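Local coordinates for protein exocyst complex component EXO70 (Saccharomyces cerevisiae, PDB 2B1E) that takes part in the secretory pathway as a subunit of the exocyst, which tethers secretory vesicles to sites of exocytosis, and helps to assemble that complex, at residues N20-Y25 with H46-M51; R81-L86 with D128-N133. All blocks are in the same frame, centred on the assembly; numbering follows the deposited sequence.

Interaction 1 (N20-Y25 with H46-M51)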
loop_
_atom_site.group_PDB
_atom_site.type_symbol
_atom_site.label_atom_id
_atom_site.label_comp_id
_atom_site.label_asym_id
_atom_site.label_seq_id
_atom_site.Cartn_x
_atom_site.Cartn_y
_atom_site.Cartn_z
ATOM N N ASN A 20 46.130 -30.403 -51.189
ATOM C CA ASN A 20 45.535 -29.638 -52.282
ATOM C C ASN A 20 44.072 -29.324 -51.967
ATOM O O ASN A 20 43.629 -28.187 -52.132
ATOM C CB ASN A 20 45.630 -30.415 -53.599
ATOM C CG ASN A 20 45.114 -29.614 -54.780
ATOM O OD1 ASN A 20 45.610 -28.523 -55.066
ATOM N ND2 ASN A 20 44.113 -30.147 -55.467
ATOM N N GLU A 21 43.322 -30.325 -51.514
ATOM C CA GLU A 21 41.915 -30.127 -51.161
ATOM C C GLU A 21 41.774 -29.067 -50.077
ATOM O O GLU A 21 40.922 -28.187 -50.165
ATOM C CB GLU A 21 41.291 -31.430 -50.657
ATOM C CG GLU A 21 41.225 -32.521 -51.696
ATOM C CD GLU A 21 40.257 -32.183 -52.803
ATOM O OE1 GLU A 21 39.072 -31.936 -52.488
ATOM O OE2 GLU A 21 40.677 -32.162 -53.980
ATOM N N ALA A 22 42.602 -29.160 -49.042
ATOM C CA ALA A 22 42.551 -28.183 -47.963
ATOM C C ALA A 22 42.830 -26.779 -48.489
ATOM O O ALA A 22 42.195 -25.814 -48.049
ATOM C CB ALA A 22 43.550 -28.537 -46.885
ATOM N N SER A 23 43.776 -26.669 -49.423
ATOM C CA SER A 23 44.143 -25.379 -50.012
ATOM C C SER A 23 42.956 -24.759 -50.727
ATOM O O SER A 23 42.731 -23.543 -50.660
ATOM C CB SER A 23 45.294 -25.540 -51.009
ATOM O OG SER A 23 46.531 -25.749 -50.348
ATOM N N LYS A 24 42.191 -25.600 -51.410
ATOM C CA LYS A 24 41.021 -25.120 -52.121
ATOM C C LYS A 24 39.967 -24.639 -51.131
ATOM O O LYS A 24 39.294 -23.632 -51.366
ATOM C CB LYS A 24 40.467 -26.224 -53.031
ATOM C CG LYS A 24 41.444 -26.609 -54.153
ATOM C CD LYS A 24 40.803 -27.483 -55.225
ATOM C CE LYS A 24 40.498 -28.881 -54.701
ATOM N NZ LYS A 24 39.823 -29.740 -55.719
ATOM N N TYR A 25 39.834 -25.338 -50.006
ATOM C CA TYR A 25 38.845 -24.938 -49.017
ATOM C C TYR A 25 39.243 -23.618 -48.373
ATOM O O TYR A 25 38.380 -22.801 -48.030
ATOM C CB TYR A 25 38.678 -26.011 -47.932
ATOM C CG TYR A 25 38.047 -27.288 -48.430
ATOM C CD1 TYR A 25 36.906 -27.257 -49.225
ATOM C CD2 TYR A 25 38.594 -28.528 -48.106
ATOM C CE1 TYR A 25 36.322 -28.433 -49.696
ATOM C CE2 TYR A 25 38.017 -29.716 -48.568
ATOM C CZ TYR A 25 36.884 -29.659 -49.363
ATOM O OH TYR A 25 36.321 -30.823 -49.829
ATOM N N HIS A 46 33.463 -27.865 -41.466
ATOM C CA HIS A 46 33.200 -29.253 -41.065
ATOM C C HIS A 46 34.071 -30.207 -41.903
ATOM O O HIS A 46 34.604 -31.189 -41.382
ATOM C CB HIS A 46 31.716 -29.639 -41.257
ATOM C CG HIS A 46 30.781 -29.044 -40.245
ATOM N ND1 HIS A 46 31.074 -28.984 -38.901
ATOM C CD2 HIS A 46 29.538 -28.518 -40.381
ATOM C CE1 HIS A 46 30.055 -28.446 -38.252
ATOM N NE2 HIS A 46 29.110 -28.154 -39.128
ATOM N N LYS A 47 34.202 -29.929 -43.198
ATOM C CA LYS A 47 35.023 -30.772 -44.070
ATOM C C LYS A 47 36.452 -30.840 -43.542
ATOM O O LYS A 47 37.057 -31.904 -43.501
ATOM C CB LYS A 47 35.051 -30.220 -45.501
ATOM C CG LYS A 47 33.791 -30.471 -46.326
ATOM C CD LYS A 47 33.827 -31.844 -46.976
ATOM C CE LYS A 47 32.626 -32.067 -47.885
ATOM N NZ LYS A 47 32.708 -33.387 -48.581
ATOM N N LEU A 48 36.992 -29.692 -43.143
ATOM C CA LEU A 48 38.360 -29.633 -42.628
ATOM C C LEU A 48 38.490 -30.414 -41.327
ATOM O O LEU A 48 39.459 -31.152 -41.114
ATOM C CB LEU A 48 38.760 -28.178 -42.396
ATOM C CG LEU A 48 38.808 -27.290 -43.643
ATOM C CD1 LEU A 48 38.915 -25.834 -43.215
ATOM C CD2 LEU A 48 39.978 -27.683 -44.534
ATOM N N ASP A 49 37.505 -30.223 -40.458
ATOM C CA ASP A 49 37.455 -30.878 -39.168
ATOM C C ASP A 49 37.433 -32.391 -39.359
ATOM O O ASP A 49 38.209 -33.121 -38.732
ATOM C CB ASP A 49 36.201 -30.426 -38.420
ATOM C CG ASP A 49 36.466 -30.150 -36.961
ATOM O OD1 ASP A 49 37.574 -30.489 -36.492
ATOM O OD2 ASP A 49 35.571 -29.598 -36.284
ATOM N N ASP A 50 36.551 -32.858 -40.241
ATOM C CA ASP A 50 36.437 -34.285 -40.509
ATOM C C ASP A 50 37.711 -34.803 -41.183
ATOM O O ASP A 50 38.169 -35.903 -40.877
ATOM C CB ASP A 50 35.194 -34.559 -41.363
ATOM C CG ASP A 50 33.896 -34.250 -40.612
ATOM O OD1 ASP A 50 32.817 -34.255 -41.243
ATOM O OD2 ASP A 50 33.957 -33.998 -39.383
ATOM N N MET A 51 38.303 -34.010 -42.074
ATOM C CA MET A 51 39.540 -34.434 -42.739
ATOM C C MET A 51 40.623 -34.624 -41.677
ATOM O O MET A 51 41.312 -35.643 -41.655
ATOM C CB MET A 51 40.008 -33.389 -43.769
ATOM C CG MET A 51 41.266 -33.798 -44.557
ATOM S SD MET A 51 41.888 -32.537 -45.731
ATOM C CE MET A 51 40.630 -32.711 -47.016
#
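The Tyr25 ring is the flat group of this contact. Lys47 CB stands 4.2 Å above its plane, displaced toward the rim, Met51 CE lies at the edge near the plane, and Leu48 CD2 approaches obliquely, 3.9 Å from Tyr25 CD2. At the far end of the ring, Tyr25 OH rests against the aliphatic part of the lysine, 3.9 Å from Lys47 CD, while the ammonium end leads away. Helices 15-30 and 38-56 form a nearly antiparallel pair here, their local axes 10.7 Å apart at an angle of 156°. Between them Tyr25 and Leu48 lie side by side, pointing opposite ways, with Leu48 CD2 also near Tyr25 CB. The small Ala22 sits at the closest backbone approach, its CA 6.9 Å from Leu48 CA; Ala22 CB packs against Leu48 CD2 and Met51 SD. Met51 reaches across with an extended chain that bends only at its last torsion (chi3 -74°), which brings CE to 3.9 Å from Glu21 CB and 4.3 Å from Tyr25 CE2. Glu21 offers only this aliphatic base to Met51; its carboxylate is engaged within its own helix, in a salt bridge of 3.1 Å from Lys24 NZ to Glu21 OE2, with the nitrogen above the carboxylate plane. Leu48 also touches Leu75, Leu78 and Ile79 of helix 66-94, which places the pair in a larger helical bundle, and Met51 touches Leu18. No hydrogen bond or salt bridge crosses between the two segments, so this pairing rests on the fit of methyl, methylene, thioether and ring surfaces, with charged groups confined to its margin.

Interaction 2 (R81-L86 with D128-N133)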
loop_
_atom_site.group_PDB
_atom_site.type_symbol
_atom_site.label_atom_id
_atom_site.label_comp_id
_atom_site.label_asym_id
_atom_site.label_seq_id
_atom_site.Cartn_x
_atom_site.Cartn_y
_atom_site.Cartn_z
ATOM N N ARG A 81 41.123 -20.260 -37.215
ATOM C CA ARG A 81 40.881 -18.920 -37.739
ATOM C C ARG A 81 39.440 -18.758 -38.208
ATOM O O ARG A 81 38.806 -17.725 -37.963
ATOM C CB ARG A 81 41.842 -18.615 -38.891
ATOM C CG ARG A 81 43.320 -18.640 -38.518
ATOM C CD ARG A 81 44.167 -17.983 -39.599
ATOM N NE ARG A 81 44.274 -18.756 -40.843
ATOM C CZ ARG A 81 45.081 -19.805 -40.999
ATOM N NH1 ARG A 81 45.837 -20.207 -39.983
ATOM N NH2 ARG A 81 45.172 -20.420 -42.177
ATOM N N SER A 82 38.925 -19.782 -38.887
ATOM C CA SER A 82 37.563 -19.750 -39.384
ATOM C C SER A 82 36.533 -19.680 -38.255
ATOM O O SER A 82 35.531 -18.964 -38.361
ATOM C CB SER A 82 37.311 -20.971 -40.272
ATOM O OG SER A 82 38.246 -21.005 -41.336
ATOM N N GLU A 83 36.775 -20.414 -37.172
ATOM C CA GLU A 83 35.850 -20.389 -36.049
ATOM C C GLU A 83 35.913 -19.036 -35.336
ATOM O O GLU A 83 34.905 -18.553 -34.827
ATOM C CB GLU A 83 36.146 -21.558 -35.091
ATOM C CG GLU A 83 35.641 -22.889 -35.663
ATOM C CD GLU A 83 36.014 -24.127 -34.843
ATOM O OE1 GLU A 83 35.451 -25.202 -35.121
ATOM O OE2 GLU A 83 36.865 -24.041 -33.943
ATOM N N ALA A 84 37.089 -18.411 -35.320
ATOM C CA ALA A 84 37.225 -17.110 -34.677
ATOM C C ALA A 84 36.376 -16.105 -35.467
ATOM O O ALA A 84 35.781 -15.194 -34.899
ATOM C CB ALA A 84 38.697 -16.680 -34.650
ATOM N N GLN A 85 36.313 -16.293 -36.779
ATOM C CA GLN A 85 35.521 -15.420 -37.640
ATOM C C GLN A 85 34.029 -15.607 -37.362
ATOM O O GLN A 85 33.243 -14.651 -37.432
ATOM C CB GLN A 85 35.835 -15.720 -39.109
ATOM C CG GLN A 85 34.972 -14.973 -40.112
ATOM C CD GLN A 85 34.987 -13.469 -39.914
ATOM O OE1 GLN A 85 36.053 -12.853 -39.784
ATOM N NE2 GLN A 85 33.802 -12.863 -39.897
ATOM N N LEU A 86 33.645 -16.845 -37.050
ATOM C CA LEU A 86 32.263 -17.159 -36.727
ATOM C C LEU A 86 31.850 -16.427 -35.458
ATOM O O LEU A 86 30.716 -15.970 -35.339
ATOM C CB LEU A 86 32.088 -18.669 -36.550
ATOM C CG LEU A 86 32.060 -19.424 -37.883
ATOM C CD1 LEU A 86 32.131 -20.918 -37.624
ATOM C CD2 LEU A 86 30.793 -19.064 -38.646
ATOM N N ASP A 128 24.352 -23.604 -32.708
ATOM C CA ASP A 128 24.339 -25.030 -33.002
ATOM C C ASP A 128 25.708 -25.498 -33.468
ATOM O O ASP A 128 26.168 -26.579 -33.099
ATOM C CB ASP A 128 23.292 -25.361 -34.064
ATOM C CG ASP A 128 21.880 -25.422 -33.493
ATOM O OD1 ASP A 128 21.696 -26.009 -32.402
ATOM O OD2 ASP A 128 20.955 -24.899 -34.140
ATOM N N TYR A 129 26.363 -24.690 -34.289
ATOM C CA TYR A 129 27.696 -25.060 -34.748
ATOM C C TYR A 129 28.621 -25.283 -33.538
ATOM O O TYR A 129 29.283 -26.319 -33.419
ATOM C CB TYR A 129 28.300 -23.948 -35.616
ATOM C CG TYR A 129 29.732 -24.253 -36.019
ATOM C CD1 TYR A 129 30.017 -25.023 -37.152
ATOM C CD2 TYR A 129 30.804 -23.834 -35.219
ATOM C CE1 TYR A 129 31.336 -25.370 -37.475
ATOM C CE2 TYR A 129 32.105 -24.174 -35.531
ATOM C CZ TYR A 129 32.367 -24.940 -36.654
ATOM O OH TYR A 129 33.667 -25.272 -36.934
ATOM N N PHE A 130 28.678 -24.311 -32.637
ATOM C CA PHE A 130 29.572 -24.447 -31.493
ATOM C C PHE A 130 29.130 -25.461 -30.446
ATOM O O PHE A 130 29.972 -26.048 -29.754
ATOM C CB PHE A 130 29.847 -23.081 -30.873
ATOM C CG PHE A 130 30.822 -22.255 -31.671
ATOM C CD1 PHE A 130 32.149 -22.673 -31.815
ATOM C CD2 PHE A 130 30.413 -21.086 -32.303
ATOM C CE1 PHE A 130 33.054 -21.935 -32.583
ATOM C CE2 PHE A 130 31.306 -20.345 -33.067
ATOM C CZ PHE A 130 32.630 -20.770 -33.208
ATOM N N HIS A 131 27.828 -25.675 -30.315
ATOM C CA HIS A 131 27.361 -26.683 -29.371
ATOM C C HIS A 131 27.754 -28.020 -29.986
ATOM O O HIS A 131 28.059 -28.974 -29.282
ATOM C CB HIS A 131 25.845 -26.590 -29.178
ATOM C CG HIS A 131 25.440 -25.579 -28.150
ATOM N ND1 HIS A 131 25.430 -25.857 -26.799
ATOM C CD2 HIS A 131 25.112 -24.269 -28.267
ATOM C CE1 HIS A 131 25.115 -24.762 -26.129
ATOM N NE2 HIS A 131 24.919 -23.784 -26.997
ATOM N N GLY A 132 27.776 -28.067 -31.314
ATOM C CA GLY A 132 28.152 -29.288 -32.000
ATOM C C GLY A 132 29.640 -29.589 -31.942
ATOM O O GLY A 132 30.057 -30.742 -32.126
ATOM N N ASN A 133 30.448 -28.565 -31.682
ATOM C CA ASN A 133 31.899 -28.728 -31.613
ATOM C C ASN A 133 32.508 -28.536 -30.231
ATOM O O ASN A 133 33.574 -27.927 -30.092
ATOM C CB ASN A 133 32.586 -27.781 -32.596
ATOM C CG ASN A 133 32.569 -28.311 -34.007
ATOM O OD1 ASN A 133 33.192 -29.335 -34.305
ATOM N ND2 ASN A 133 31.846 -27.625 -34.892
#
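In the helical bundle at the N-terminal end of the Exo70 rod, Glu83 and Leu86 of helix 66-94 pack on Tyr129 and Phe130 in the C-terminal part of helix 117-132. The local axes pass 11.9 Å apart at 137°, and bulky side chains fill the gap. The polar link is a hydrogen bond from Tyr129 OH to Glu83 OE1, 2.5 Å long, made to the anti lone pair of the carboxylate oxygen. The glutamate chain, extended beyond CG, meets the tyrosine at about a right angle, with the carboxylate and ring planes 76° apart. Glu135, in the following loop, also touches the Glu83 side chain. A phenylalanine in place of Tyr129 has no hydroxyl to give, and the carboxylate of buried Glu83 would probably be left without its mate on this side of the contact. Leu86 CD1 makes a CH-pi contact over one face of the Tyr129 ring, 4.0 Å from its centroid; Asn133 ND2 lies above the opposite face, displaced toward the rim. Phe130 CE2 meets Leu86 CB at 3.9 Å, and at the ring edge Phe130 CZ lies 3.6 Å from Glu83 O. Tyr129 CD2 stands over the centre of one face of Phe130, so the two consecutive rings pack directly on each other. Ile139 of the following helix also touches Phe130. Asn133 is tied back to its own segment by a hydrogen bond of 3.2 Å from ND2 to Tyr129 O, the donor lying above the carbonyl plane.

Overall arrangement
From the N terminus, the chain runs along helix 15-30, turns through the short helix 33-36 and comes back along helix 38-56; interaction 1 closes this 20-residue loop. Helix 66-94 follows, and after helix 102-108 the chain returns on helix 117-132, where interaction 2 closes a loop of 41 residues. The two contacts are in series, neither nested nor crossed, with centres about 15 Å apart. They also touch: His46 CE1 packs 3.4 Å from Tyr129 CE1, and Asp49 lies against Asn133. Helix 38-56 is thus common ground, meeting helix 15-30, helix 66-94 and helix 117-132, and together the contacts join four helices at one end of the elongated molecule.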